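Local coordinates for protein probable transcriptional regulator (Pseudomonas aeruginosa, PDB 2ESN) that probably regulates transcription as a LysR-type factor, binding DNA through an N-terminal winged helix-turn-helix and sensing an effector through a periplasmic-binding-protein-like domain, at residues L52-F57 and T67-H72; F103-T108 and L132-A137; G156-H161 and R281-V286; V181-H186 and S245-L250; P187-A192 and A267-P272. All coordinates share one frame; numbering follows the deposited sequence.

Contact 1: L52-F57 and T67-H72; sequences LDDELF and TQRAEH
In the winged helix-turn-helix of this LysR-type protein, the loop that enters the wing 57-60/63-66 from helix 38-52 is pinned to the start of the long helix 68-87. Asp54 and Thr67 carry the contact. With CG anti to the backbone N (chi1 -171°), the Asp54 carboxylate meets the Thr67 side chain tip to tip, and Thr67 OG1 donates 2.8 Å to the syn lone pair of Asp54 OD2. Asp54 OD2 also accepts from Leu56 N at 2.7 Å, from above the carboxylate plane, which closes an Asx turn. Thr67 is the N-cap of helix 68-87: its OG1 sits in the crowded position between backbone N and carbonyl carbon and takes a weak capping bond from Ala70 N. Alongside, Thr67 N donates to Leu56 O at 2.7 Å, and Ala70 CB lies 3.2 Å from that carbonyl oxygen. Asp54 OD1 forms a long salt bridge of 3.4 Å with Arg69 NH2, the two planes nearly perpendicular at 82°. Trp91 of the second subunit packs on Asp54 and Leu56 and makes a cation-pi contact with Arg69. Asp54 OD2 is thus gripped by two donors, with the arginine near its other oxygen; such surroundings would probably keep the carboxylate ionised and its rotation fixed.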
# COMPACT_ATOMS: atom_id res chain seq x y z
N LEU C 52 16.37 -4.32 39.11
CA LEU C 52 17.33 -4.40 38.02
C LEU C 52 18.58 -5.01 38.53
O LEU C 52 19.54 -5.25 37.76
CB LEU C 52 17.57 -3.03 37.39
CG LEU C 52 16.30 -2.58 36.67
CD1 LEU C 52 16.38 -1.15 36.16
CD2 LEU C 52 15.97 -3.55 35.50
N ASP C 53 18.57 -5.29 39.85
CA ASP C 53 19.72 -5.82 40.54
C ASP C 53 21.00 -5.05 40.14
O ASP C 53 21.98 -5.64 39.66
CB ASP C 53 19.86 -7.32 40.27
CG ASP C 53 20.94 -7.94 41.11
OD1 ASP C 53 21.10 -7.54 42.28
OD2 ASP C 53 21.61 -8.85 40.59
N ASP C 54 20.99 -3.74 40.39
CA ASP C 54 22.09 -2.86 40.01
C ASP C 54 21.83 -1.55 40.80
O ASP C 54 20.66 -1.23 41.10
CB ASP C 54 22.06 -2.62 38.48
CG ASP C 54 23.32 -1.87 37.93
OD1 ASP C 54 24.32 -2.54 37.62
OD2 ASP C 54 23.30 -0.62 37.79
N GLU C 55 22.92 -0.86 41.12
CA GLU C 55 22.99 0.46 41.72
C GLU C 55 22.40 1.50 40.82
O GLU C 55 21.79 2.44 41.32
CB GLU C 55 24.46 0.88 41.97
CG GLU C 55 25.14 0.16 43.08
CD GLU C 55 24.31 0.09 44.37
OE1 GLU C 55 24.47 -0.94 45.06
OE2 GLU C 55 23.53 1.04 44.72
N LEU C 56 22.68 1.40 39.52
CA LEU C 56 22.06 2.27 38.48
C LEU C 56 22.70 3.67 38.48
O LEU C 56 23.11 4.18 37.42
CB LEU C 56 20.53 2.42 38.69
CG LEU C 56 19.76 1.10 38.67
CD1 LEU C 56 18.32 1.36 38.87
CD2 LEU C 56 19.98 0.45 37.29
N PHE C 57 22.74 4.27 39.68
CA PHE C 57 23.39 5.57 39.88
C PHE C 57 24.20 5.54 41.18
O PHE C 57 23.69 5.15 42.20
CB PHE C 57 22.37 6.71 40.00
CG PHE C 57 21.43 6.82 38.81
CD1 PHE C 57 20.30 6.04 38.75
CD2 PHE C 57 21.70 7.70 37.76
CE1 PHE C 57 19.41 6.14 37.66
CE2 PHE C 57 20.83 7.81 36.65
CZ PHE C 57 19.68 7.03 36.61
N THR C 67 25.55 4.08 36.31
CA THR C 67 26.43 2.93 35.99
C THR C 67 26.37 2.76 34.45
O THR C 67 25.54 3.38 33.77
CB THR C 67 25.99 1.63 36.71
OG1 THR C 67 24.65 1.28 36.32
CG2 THR C 67 26.06 1.77 38.28
N GLN C 68 27.30 1.97 33.91
CA GLN C 68 27.41 1.79 32.44
C GLN C 68 26.21 1.00 31.87
O GLN C 68 25.71 1.28 30.78
CB GLN C 68 28.78 1.19 32.04
CG GLN C 68 29.56 0.44 33.17
CD GLN C 68 29.72 1.24 34.51
OE1 GLN C 68 29.42 0.73 35.60
NE2 GLN C 68 30.20 2.49 34.42
N ARG C 69 25.72 0.07 32.68
CA ARG C 69 24.41 -0.58 32.49
C ARG C 69 23.30 0.41 32.26
O ARG C 69 22.58 0.32 31.27
CB ARG C 69 24.05 -1.38 33.75
CG ARG C 69 25.18 -2.21 34.29
CD ARG C 69 25.45 -3.38 33.39
NE ARG C 69 24.21 -4.09 33.09
CZ ARG C 69 23.53 -4.81 33.98
NH1 ARG C 69 22.42 -5.41 33.60
NH2 ARG C 69 23.94 -4.94 35.24
N ALA C 70 23.14 1.32 33.23
CA ALA C 70 22.07 2.33 33.25
C ALA C 70 22.10 3.16 31.96
O ALA C 70 21.06 3.53 31.40
CB ALA C 70 22.18 3.21 34.47
N GLU C 71 23.32 3.41 31.50
CA GLU C 71 23.53 4.14 30.26
C GLU C 71 22.83 3.47 29.06
O GLU C 71 22.18 4.15 28.29
CB GLU C 71 25.04 4.22 30.01
CG GLU C 71 25.53 5.60 29.66
CD GLU C 71 25.61 6.52 30.87
OE1 GLU C 71 26.45 6.28 31.77
OE2 GLU C 71 24.83 7.50 30.89
N HIS C 72 22.98 2.15 28.90
CA HIS C 72 22.36 1.38 27.77
C HIS C 72 20.83 1.44 27.78
O HIS C 72 20.16 1.63 26.72
CB HIS C 72 22.82 -0.09 27.76
CG HIS C 72 24.31 -0.28 27.90
ND1 HIS C 72 25.22 0.72 27.60
CD2 HIS C 72 25.04 -1.35 28.28
CE1 HIS C 72 26.45 0.27 27.81
NE2 HIS C 72 26.37 -0.99 28.22

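Contact 2: F103-T108 and L132-A137; sequences FVFAAT and LRLVNA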
# COMPACT_ATOMS: atom_id res chain seq x y z
N PHE C 103 -1.72 20.74 13.34
CA PHE C 103 -2.89 20.41 12.55
C PHE C 103 -2.49 20.07 11.12
O PHE C 103 -1.68 20.78 10.50
CB PHE C 103 -3.91 21.55 12.61
CG PHE C 103 -4.49 21.75 13.97
CD1 PHE C 103 -3.79 22.51 14.93
CD2 PHE C 103 -5.68 21.16 14.31
CE1 PHE C 103 -4.27 22.67 16.22
CE2 PHE C 103 -6.21 21.32 15.56
CZ PHE C 103 -5.53 22.11 16.52
N VAL C 104 -3.03 18.96 10.61
CA VAL C 104 -2.67 18.44 9.27
C VAL C 104 -3.89 18.61 8.38
O VAL C 104 -4.97 18.15 8.72
CB VAL C 104 -2.19 16.96 9.26
CG1 VAL C 104 -1.82 16.47 7.79
CG2 VAL C 104 -1.00 16.77 10.22
N PHE C 105 -3.72 19.38 7.30
CA PHE C 105 -4.81 19.63 6.38
C PHE C 105 -4.42 19.08 5.01
O PHE C 105 -3.26 19.14 4.64
CB PHE C 105 -5.08 21.16 6.18
CG PHE C 105 -5.71 21.86 7.35
CD1 PHE C 105 -7.00 22.32 7.25
CD2 PHE C 105 -4.98 22.16 8.50
CE1 PHE C 105 -7.61 23.04 8.32
CE2 PHE C 105 -5.56 22.93 9.57
CZ PHE C 105 -6.89 23.33 9.46
N ALA C 106 -5.41 18.55 4.30
CA ALA C 106 -5.32 18.09 2.93
C ALA C 106 -5.80 19.28 2.20
O ALA C 106 -6.80 19.88 2.57
CB ALA C 106 -6.29 16.97 2.67
N ALA C 107 -5.09 19.65 1.15
CA ALA C 107 -5.33 21.03 0.62
C ALA C 107 -4.90 21.11 -0.81
O ALA C 107 -4.27 20.14 -1.31
CB ALA C 107 -4.55 22.04 1.44
N THR C 108 -5.25 22.23 -1.45
CA THR C 108 -4.66 22.53 -2.74
C THR C 108 -3.84 23.85 -2.66
O THR C 108 -3.86 24.49 -1.62
CB THR C 108 -5.74 22.67 -3.81
OG1 THR C 108 -6.64 23.71 -3.43
CG2 THR C 108 -6.51 21.35 -3.98
N LEU C 132 0.90 24.22 11.59
CA LEU C 132 0.05 23.61 10.54
C LEU C 132 0.89 22.89 9.52
O LEU C 132 2.02 23.31 9.20
CB LEU C 132 -0.86 24.65 9.85
CG LEU C 132 -2.28 24.80 10.39
CD1 LEU C 132 -2.31 25.45 11.76
CD2 LEU C 132 -3.17 25.60 9.43
N ARG C 133 0.36 21.74 9.09
CA ARG C 133 0.99 20.93 8.00
C ARG C 133 -0.04 20.71 6.88
O ARG C 133 -1.15 20.15 7.08
CB ARG C 133 1.52 19.61 8.53
CG ARG C 133 2.62 19.01 7.69
CD ARG C 133 2.24 17.61 7.39
NE ARG C 133 3.36 16.69 7.24
CZ ARG C 133 4.23 16.62 6.24
NH1 ARG C 133 4.23 17.47 5.19
NH2 ARG C 133 5.17 15.67 6.32
N LEU C 134 0.27 21.24 5.71
CA LEU C 134 -0.65 21.06 4.56
C LEU C 134 -0.03 20.08 3.59
O LEU C 134 1.12 20.17 3.34
CB LEU C 134 -0.94 22.35 3.83
CG LEU C 134 -2.14 23.11 4.32
CD1 LEU C 134 -1.87 23.58 5.75
CD2 LEU C 134 -2.33 24.27 3.31
N VAL C 135 -0.82 19.13 3.10
CA VAL C 135 -0.32 18.06 2.24
C VAL C 135 -1.13 18.04 0.96
O VAL C 135 -2.34 18.37 0.97
CB VAL C 135 -0.37 16.64 2.96
CG1 VAL C 135 0.50 16.64 4.20
CG2 VAL C 135 -1.79 16.20 3.32
N ASN C 136 -0.48 17.68 -0.14
CA ASN C 136 -1.22 17.40 -1.40
C ASN C 136 -1.80 16.00 -1.26
O ASN C 136 -1.06 15.05 -1.21
CB ASN C 136 -0.26 17.36 -2.62
CG ASN C 136 0.24 18.76 -3.05
OD1 ASN C 136 -0.48 19.78 -2.96
ND2 ASN C 136 1.49 18.79 -3.53
N ALA C 137 -3.10 15.87 -1.11
CA ALA C 137 -3.68 14.55 -1.04
C ALA C 137 -4.10 14.05 -2.44
O ALA C 137 -4.39 14.87 -3.35
CB ALA C 137 -4.90 14.58 -0.13
O HOH W 1 -6.09 17.60 -1.35
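Phe103 opens the pairing through its backbone: its carbonyl O accepts from Arg133 N at 2.7 Å, nearly along the C=O axis, while its ring turns away toward helix 293-303. At Val104 the chain presents the other face of the sheet. Its CG1 is anti to the backbone N (chi1 180°), which leaves CG2 beside Arg133 CB at 4.2 Å, the two side chains lying side by side and pointing the same way. Phe105 N donates to Arg133 O at 2.7 Å, and Phe105 O accepts from Val135 N at 2.9 Å. These alternating bonds join the parallel strands of a right-handed beta-alpha-beta crossover, strand 102-107, helix 109-126 and strand 131-136, in the Rossmann-like effector-binding domain of the LysR family. Around the Phe105 side chain, Leu132 CD2 comes obliquely to CE2 at 3.6 Å and Leu134 CG approaches CB; helix 109-126 covers the leucines, and helix 293-303 covers the two phenylalanines. Ala106 sits on the face of Val104 and touches Ala137 CB through its own CB at 3.9 Å. Ala107 N donates to Val135 O at 3.0 Å, its CB rests on Leu134 CD2 at 3.7 Å, and its O accepts from a water that Ala137 N reaches weakly. Leu132 and Arg133 pair in parallel with a strand of the third subunit, so the sheet runs on across the interface.

Contact 3: G156-H161 and R281-V286; sequences GYDEEH and RLYSHV
Asp158, Arg281 and Gly156 lose the most surface here, and the first of them divides its carboxylate between two partners. Its CG stands anti to the carbonyl carbon (chi1 -57°), so that both oxygens reach back toward strand 281-285. Asp158 OD1 accepts from Tyr283 OH at 2.8 Å, met from above the carboxylate plane while itself lying at the ring edge, in the plane of the tyrosine. Asp158 OD2 forms a salt bridge with Arg281 NH1, modelled at 2.4 Å; the oxygen is crowded, so its exact place is uncertain. It comes over one face of the guanidinium, the two side chains crossing at about a right angle. Arg281 bends at chi2 and chi3 to bring this face round, and its NE forms a second salt bridge, with Asp172. The backbone beneath is where strand 153-157 meets strand 278-285 antiparallel, in the central sheet of a subdomain of the periplasmic-binding-protein-like fold. Gly156 and Arg281 make a hydrogen-bonded pair there: Arg281 N gives a short bond of 2.6 Å to Gly156 O, almost exactly along the C=O axis, whereas Gly156 N reaches Arg281 O at 3.3 Å. The edge of the Tyr283 ring lies against Gly156, with CE1 of Tyr283 3.7 Å from Gly156 N. Lys140 NZ is hydrogen-bonded to both Tyr283 OH and Tyr157 O, adding a positive charge that probably helps hold Asp158 ionised.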
# COMPACT_ATOMS: atom_id res chain seq x y z
N GLY C 156 -11.81 22.18 0.47
CA GLY C 156 -12.26 22.17 -0.94
C GLY C 156 -13.66 22.76 -1.01
O GLY C 156 -14.10 23.40 -0.08
N TYR C 157 -14.36 22.55 -2.12
CA TYR C 157 -15.76 22.91 -2.25
C TYR C 157 -16.60 21.74 -2.82
O TYR C 157 -16.04 20.79 -3.40
CB TYR C 157 -15.94 24.26 -2.99
CG TYR C 157 -15.65 24.35 -4.51
CD1 TYR C 157 -14.43 24.87 -4.99
CD2 TYR C 157 -16.66 24.01 -5.46
CE1 TYR C 157 -14.17 25.02 -6.38
CE2 TYR C 157 -16.44 24.17 -6.86
CZ TYR C 157 -15.18 24.66 -7.32
OH TYR C 157 -14.96 24.77 -8.70
N ASP C 158 -17.92 21.78 -2.61
CA ASP C 158 -18.80 20.69 -3.12
C ASP C 158 -19.20 21.08 -4.50
O ASP C 158 -19.68 22.18 -4.72
CB ASP C 158 -20.11 20.47 -2.31
CG ASP C 158 -19.88 20.17 -0.81
OD1 ASP C 158 -18.93 19.43 -0.44
OD2 ASP C 158 -20.70 20.68 -0.01
N GLU C 159 -19.00 20.16 -5.43
CA GLU C 159 -19.55 20.30 -6.77
C GLU C 159 -21.04 19.88 -6.80
O GLU C 159 -21.38 18.70 -6.81
CB GLU C 159 -18.71 19.55 -7.80
CG GLU C 159 -18.99 19.92 -9.25
CD GLU C 159 -18.10 19.14 -10.25
OE1 GLU C 159 -16.98 18.71 -9.86
OE2 GLU C 159 -18.52 18.98 -11.42
N GLU C 160 -21.89 20.89 -6.71
CA GLU C 160 -23.29 20.88 -7.17
C GLU C 160 -24.26 19.75 -6.75
O GLU C 160 -24.37 18.76 -7.47
CB GLU C 160 -23.30 20.98 -8.70
CG GLU C 160 -22.97 19.65 -9.40
CD GLU C 160 -23.32 19.65 -10.86
OE1 GLU C 160 -23.16 20.73 -11.47
OE2 GLU C 160 -23.75 18.59 -11.39
N HIS C 161 -24.89 19.82 -5.58
CA HIS C 161 -24.30 20.19 -4.33
C HIS C 161 -23.99 18.76 -3.82
O HIS C 161 -24.87 18.06 -3.31
CB HIS C 161 -25.33 20.92 -3.46
CG HIS C 161 -25.88 22.16 -4.10
ND1 HIS C 161 -26.02 23.35 -3.42
CD2 HIS C 161 -26.32 22.40 -5.37
CE1 HIS C 161 -26.53 24.27 -4.23
NE2 HIS C 161 -26.71 23.71 -5.42
N ARG C 281 -14.98 24.77 1.91
CA ARG C 281 -15.38 24.17 3.16
C ARG C 281 -14.30 23.39 3.83
O ARG C 281 -13.26 23.06 3.28
CB ARG C 281 -16.69 23.36 3.05
CG ARG C 281 -16.85 22.63 1.78
CD ARG C 281 -18.29 22.67 1.34
NE ARG C 281 -19.16 22.11 2.34
CZ ARG C 281 -20.49 22.13 2.28
NH1 ARG C 281 -21.10 22.71 1.24
NH2 ARG C 281 -21.20 21.56 3.26
N LEU C 282 -14.57 23.16 5.11
CA LEU C 282 -13.64 22.47 5.96
C LEU C 282 -14.32 21.15 6.23
O LEU C 282 -15.40 21.11 6.81
CB LEU C 282 -13.45 23.31 7.23
CG LEU C 282 -12.60 22.67 8.30
CD1 LEU C 282 -11.14 22.64 7.80
CD2 LEU C 282 -12.76 23.38 9.70
N TYR C 283 -13.70 20.06 5.79
CA TYR C 283 -14.21 18.73 6.04
C TYR C 283 -13.47 18.00 7.17
O TYR C 283 -12.24 18.10 7.28
CB TYR C 283 -14.12 17.87 4.80
CG TYR C 283 -14.71 18.46 3.56
CD1 TYR C 283 -13.90 19.18 2.66
CD2 TYR C 283 -16.04 18.22 3.20
CE1 TYR C 283 -14.39 19.69 1.50
CE2 TYR C 283 -16.56 18.73 2.01
CZ TYR C 283 -15.72 19.47 1.16
OH TYR C 283 -16.19 20.01 -0.03
N SER C 284 -14.25 17.27 7.97
CA SER C 284 -13.72 16.37 8.97
C SER C 284 -14.64 15.16 9.17
O SER C 284 -15.83 15.17 8.80
CB SER C 284 -13.54 17.07 10.31
OG SER C 284 -14.78 17.62 10.69
N HIS C 285 -14.01 14.12 9.72
CA HIS C 285 -14.66 12.92 10.22
C HIS C 285 -15.33 13.14 11.59
O HIS C 285 -14.71 13.67 12.51
CB HIS C 285 -13.61 11.83 10.35
CG HIS C 285 -14.18 10.45 10.35
ND1 HIS C 285 -14.83 9.91 11.44
CD2 HIS C 285 -14.20 9.50 9.38
CE1 HIS C 285 -15.23 8.69 11.14
NE2 HIS C 285 -14.86 8.41 9.90
N VAL C 286 -16.59 12.71 11.71
CA VAL C 286 -17.38 12.69 12.97
C VAL C 286 -16.60 12.13 14.19
O VAL C 286 -16.77 12.64 15.29
CB VAL C 286 -18.78 12.00 12.79
CG1 VAL C 286 -19.61 12.12 14.05
CG2 VAL C 286 -19.55 12.64 11.63

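Contact 4: V181-H186 and S245-L250; sequences VARRDH and STDFLL
Two hydrogen bonds grip Thr246 OG1: it accepts from Phe248 N at 3.1 Å, closing an ST turn, and it is also bonded to Leu242 O in helix 236-244. That turn presents the carbonyl of Asp247 to His186. With CG anti to the backbone N (chi1 -175°), His186 swings its ring across so that NE2 donates 2.7 Å to Asp247 O, on a lone pair in the carbonyl plane and close to the plane of the ring. His186 ND1 is bonded to Arg188 N, so both ring nitrogens are engaged and the rotation of the ring is settled. The turn leads from helix 236-244 into strand 249-253, which pairs antiparallel with strand 168-183 in the second subdomain of the effector-binding fold. Val181 and Leu250 form the hydrogen-bonded pair, Val181 N to Leu250 O at 2.9 Å and Leu250 N to Val181 O at 3.1 Å. Next along, Leu249 CD2 folds over Ala182 CB at 3.6 Å. Arg183, bent at chi2 and chi3, lays its CG 3.4 Å from Thr246 O and brings one guanidinium face over Ser245 N. A water donates to Asp247 OD1 at 2.6 Å and accepts weakly from Arg183 NH1.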
# COMPACT_ATOMS: atom_id res chain seq x y z
N VAL C 181 -10.20 35.10 -16.90
CA VAL C 181 -9.01 35.85 -16.81
C VAL C 181 -8.31 35.73 -18.16
O VAL C 181 -8.30 34.66 -18.73
CB VAL C 181 -8.13 35.17 -15.69
CG1 VAL C 181 -6.72 35.60 -15.77
CG2 VAL C 181 -8.77 35.37 -14.27
N ALA C 182 -7.77 36.85 -18.67
CA ALA C 182 -6.90 36.88 -19.86
C ALA C 182 -5.77 37.80 -19.55
O ALA C 182 -5.89 38.60 -18.65
CB ALA C 182 -7.63 37.43 -21.04
N ARG C 183 -4.67 37.70 -20.32
CA ARG C 183 -3.66 38.75 -20.26
C ARG C 183 -4.37 40.11 -20.46
O ARG C 183 -5.44 40.21 -21.14
CB ARG C 183 -2.55 38.53 -21.29
CG ARG C 183 -2.98 38.56 -22.79
CD ARG C 183 -1.86 39.21 -23.56
NE ARG C 183 -0.67 38.40 -23.54
CZ ARG C 183 0.56 38.73 -23.17
NH1 ARG C 183 1.47 37.77 -23.29
NH2 ARG C 183 0.90 39.92 -22.70
N ARG C 184 -3.82 41.14 -19.82
CA ARG C 184 -4.44 42.45 -19.83
C ARG C 184 -4.66 42.98 -21.25
O ARG C 184 -5.71 43.53 -21.57
CB ARG C 184 -3.54 43.45 -19.09
CG ARG C 184 -4.33 44.79 -18.89
CD ARG C 184 -3.65 45.72 -17.89
NE ARG C 184 -3.96 45.22 -16.55
CZ ARG C 184 -3.09 44.82 -15.62
NH1 ARG C 184 -1.75 44.91 -15.83
NH2 ARG C 184 -3.59 44.35 -14.48
N ASP C 185 -3.66 42.82 -22.09
CA ASP C 185 -3.80 43.17 -23.54
C ASP C 185 -3.91 41.93 -24.45
O ASP C 185 -2.97 41.57 -25.10
CB ASP C 185 -2.61 44.00 -23.98
CG ASP C 185 -2.52 45.33 -23.20
OD1 ASP C 185 -3.54 45.94 -22.81
OD2 ASP C 185 -1.42 45.72 -22.91
N HIS C 186 -5.07 41.28 -24.45
CA HIS C 186 -5.24 40.06 -25.23
C HIS C 186 -5.55 40.52 -26.68
O HIS C 186 -6.35 41.44 -26.85
CB HIS C 186 -6.41 39.29 -24.64
CG HIS C 186 -6.63 37.93 -25.26
ND1 HIS C 186 -7.18 37.75 -26.52
CD2 HIS C 186 -6.38 36.69 -24.78
CE1 HIS C 186 -7.20 36.45 -26.80
NE2 HIS C 186 -6.74 35.79 -25.76
N SER C 245 0.96 35.51 -19.64
CA SER C 245 1.97 35.40 -20.69
C SER C 245 1.49 34.74 -21.99
O SER C 245 2.29 34.55 -22.87
CB SER C 245 3.25 34.69 -20.21
OG SER C 245 3.99 35.57 -19.34
N THR C 246 0.19 34.51 -22.15
CA THR C 246 -0.29 33.90 -23.37
C THR C 246 -1.65 34.42 -23.74
O THR C 246 -2.27 35.26 -23.00
CB THR C 246 -0.45 32.36 -23.18
OG1 THR C 246 -1.40 32.19 -22.13
CG2 THR C 246 0.86 31.67 -22.82
N ASP C 247 -2.16 33.88 -24.86
CA ASP C 247 -3.50 34.25 -25.25
C ASP C 247 -4.51 33.33 -24.61
O ASP C 247 -5.74 33.47 -24.84
CB ASP C 247 -3.67 34.29 -26.79
CG ASP C 247 -2.71 35.29 -27.43
OD1 ASP C 247 -2.26 36.21 -26.71
OD2 ASP C 247 -2.36 35.14 -28.61
N PHE C 248 -4.03 32.44 -23.74
CA PHE C 248 -4.96 31.49 -23.13
C PHE C 248 -5.89 32.11 -22.15
O PHE C 248 -5.48 32.99 -21.38
CB PHE C 248 -4.23 30.33 -22.48
CG PHE C 248 -3.23 29.63 -23.38
CD1 PHE C 248 -2.22 28.89 -22.82
CD2 PHE C 248 -3.33 29.66 -24.77
CE1 PHE C 248 -1.29 28.20 -23.58
CE2 PHE C 248 -2.39 28.96 -25.59
CZ PHE C 248 -1.38 28.23 -24.99
N LEU C 249 -7.11 31.59 -22.09
CA LEU C 249 -8.04 32.01 -21.10
C LEU C 249 -8.06 31.03 -19.90
O LEU C 249 -7.79 29.83 -20.08
CB LEU C 249 -9.42 32.12 -21.74
CG LEU C 249 -9.54 33.11 -22.93
CD1 LEU C 249 -10.99 33.23 -23.34
CD2 LEU C 249 -9.02 34.48 -22.51
N LEU C 250 -8.38 31.53 -18.71
CA LEU C 250 -8.41 30.72 -17.52
C LEU C 250 -9.66 31.09 -16.78
O LEU C 250 -9.95 32.27 -16.62
CB LEU C 250 -7.16 30.96 -16.64
CG LEU C 250 -7.22 30.45 -15.17
CD1 LEU C 250 -7.12 28.90 -15.11
CD2 LEU C 250 -6.09 31.07 -14.32
O HOH W 2 0.18 36.20 -25.72

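Contact 5: P187-A192 and A267-P272; sequences PRLAGA and ALYPAP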
# COMPACT_ATOMS: atom_id res chain seq x y z
N PRO C 187 -4.95 39.87 -27.71
CA PRO C 187 -5.16 40.45 -29.07
C PRO C 187 -6.60 40.49 -29.53
O PRO C 187 -6.89 41.27 -30.43
CB PRO C 187 -4.25 39.61 -29.99
CG PRO C 187 -4.01 38.27 -29.24
CD PRO C 187 -4.10 38.66 -27.73
N ARG C 188 -7.51 39.73 -28.91
CA ARG C 188 -8.85 39.58 -29.45
C ARG C 188 -9.94 39.94 -28.47
O ARG C 188 -11.11 39.76 -28.77
CB ARG C 188 -9.06 38.16 -30.00
CG ARG C 188 -8.30 37.81 -31.27
CD ARG C 188 -8.24 36.27 -31.64
NE ARG C 188 -7.54 35.44 -30.62
CZ ARG C 188 -6.24 35.21 -30.62
NH1 ARG C 188 -5.44 35.74 -31.55
NH2 ARG C 188 -5.70 34.45 -29.68
N LEU C 189 -9.59 40.49 -27.31
CA LEU C 189 -10.61 40.90 -26.40
C LEU C 189 -10.67 42.38 -26.37
O LEU C 189 -9.76 43.03 -25.83
CB LEU C 189 -10.39 40.34 -25.00
CG LEU C 189 -10.28 38.82 -24.80
CD1 LEU C 189 -10.19 38.50 -23.34
CD2 LEU C 189 -11.46 38.07 -25.46
N ALA C 190 -11.74 42.93 -26.90
CA ALA C 190 -11.90 44.39 -26.91
C ALA C 190 -12.70 44.77 -25.66
O ALA C 190 -12.55 45.88 -25.11
CB ALA C 190 -12.57 44.86 -28.19
N GLY C 191 -13.49 43.81 -25.19
CA GLY C 191 -13.88 43.75 -23.80
C GLY C 191 -14.17 42.35 -23.33
O GLY C 191 -13.55 41.36 -23.78
N ALA C 192 -15.14 42.25 -22.43
CA ALA C 192 -15.51 40.96 -21.84
C ALA C 192 -15.78 39.97 -22.99
O ALA C 192 -16.40 40.35 -23.98
CB ALA C 192 -16.78 41.13 -20.95
N ALA C 267 -6.49 40.92 -16.99
CA ALA C 267 -7.86 41.42 -16.95
C ALA C 267 -8.85 40.33 -16.43
O ALA C 267 -8.71 39.13 -16.72
CB ALA C 267 -8.25 41.84 -18.34
N LEU C 268 -9.82 40.74 -15.66
CA LEU C 268 -10.79 39.84 -15.09
C LEU C 268 -12.12 40.25 -15.68
O LEU C 268 -12.42 41.45 -15.69
CB LEU C 268 -10.88 40.03 -13.57
CG LEU C 268 -9.85 39.32 -12.67
CD1 LEU C 268 -8.42 39.65 -13.06
CD2 LEU C 268 -10.09 39.67 -11.15
N TYR C 269 -12.89 39.26 -16.13
CA TYR C 269 -14.19 39.47 -16.79
C TYR C 269 -15.23 38.52 -16.23
O TYR C 269 -14.90 37.41 -15.81
CB TYR C 269 -14.10 39.10 -18.25
CG TYR C 269 -13.11 39.92 -19.02
CD1 TYR C 269 -13.32 41.29 -19.23
CD2 TYR C 269 -11.94 39.34 -19.48
CE1 TYR C 269 -12.39 42.04 -19.95
CE2 TYR C 269 -11.01 40.06 -20.16
CZ TYR C 269 -11.23 41.40 -20.42
OH TYR C 269 -10.29 42.13 -21.16
N PRO C 270 -16.49 38.94 -16.26
CA PRO C 270 -17.56 37.98 -15.94
C PRO C 270 -17.56 36.85 -16.96
O PRO C 270 -17.20 37.06 -18.11
CB PRO C 270 -18.83 38.82 -15.98
CG PRO C 270 -18.40 40.09 -16.83
CD PRO C 270 -16.98 40.31 -16.58
N ALA C 271 -17.91 35.64 -16.53
CA ALA C 271 -18.04 34.56 -17.46
C ALA C 271 -19.24 34.81 -18.37
O ALA C 271 -20.29 35.23 -17.87
CB ALA C 271 -18.22 33.24 -16.72
N PRO C 272 -19.13 34.49 -19.67
CA PRO C 272 -20.26 34.55 -20.56
C PRO C 272 -21.24 33.34 -20.49
O PRO C 272 -21.94 33.06 -21.47
CB PRO C 272 -19.57 34.57 -21.92
CG PRO C 272 -18.41 33.69 -21.74
CD PRO C 272 -17.91 34.05 -20.38
O HOH W 3 -11.05 44.63 -22.28
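Tyr269 keeps CG anti to its carbonyl carbon (chi1 -61°), and Leu189 does likewise (chi1 -57°) with an extended chi2 of -175°; together these torsions bring the phenol ring and the Leu189 tip against each other. The contact lies at the surface of the effector-binding domain, where the loop between strand 168-183 and helix 195-199 folds back over strand 266-269, itself hydrogen-bonded antiparallel to strand 168-183. Tyr269 supplies most of the strand's side of the contact. Leu189 CD1 touches Tyr269 CE2 at 3.6 Å, the two side chains crossing obliquely. On the CD1/CE1 side of the ring, Ala192 comes in through its backbone, with CA 3.4 Å from Tyr269 CD1, and its methyl CB follows at 3.9 Å from the same ring atom. Between them Gly191 turns its carbonyl O over one face of the ring, 4.0 Å above the plane and displaced toward the rim. Ala192 CB also grazes Pro270 CD, a loose touch. The loop thus holds the ring by van der Waals contact, with Pro193 adding a further touch. At the phenol tip, Tyr269 OH lies 2.8 Å from a water that gives a weak hydrogen bond to Ala190 O.

Contact 1 stands alone in the DNA-binding domain, its centre 45 Å from contact 2 and 78 Å from contact 5, while the other four share one mixed sheet of the effector-binding domain. Contacts 2 and 3 are adjoining parts of one subdomain, centres 15 Å apart, and meet where Phe105 CE1 packs on Leu282 CD1 at 3.6 Å. Contacts 4 and 5 lie closest, 9 Å between centres, with segments that alternate along the chain: Ala182 O and Ala267 N are 2.9 Å apart, probably hydrogen-bonded, and Leu189 CD1 packs on Ala182 CB. Strands 168-183 and 278-285 connect the two pairs. Contacts 2 and 4 both touch the third subunit.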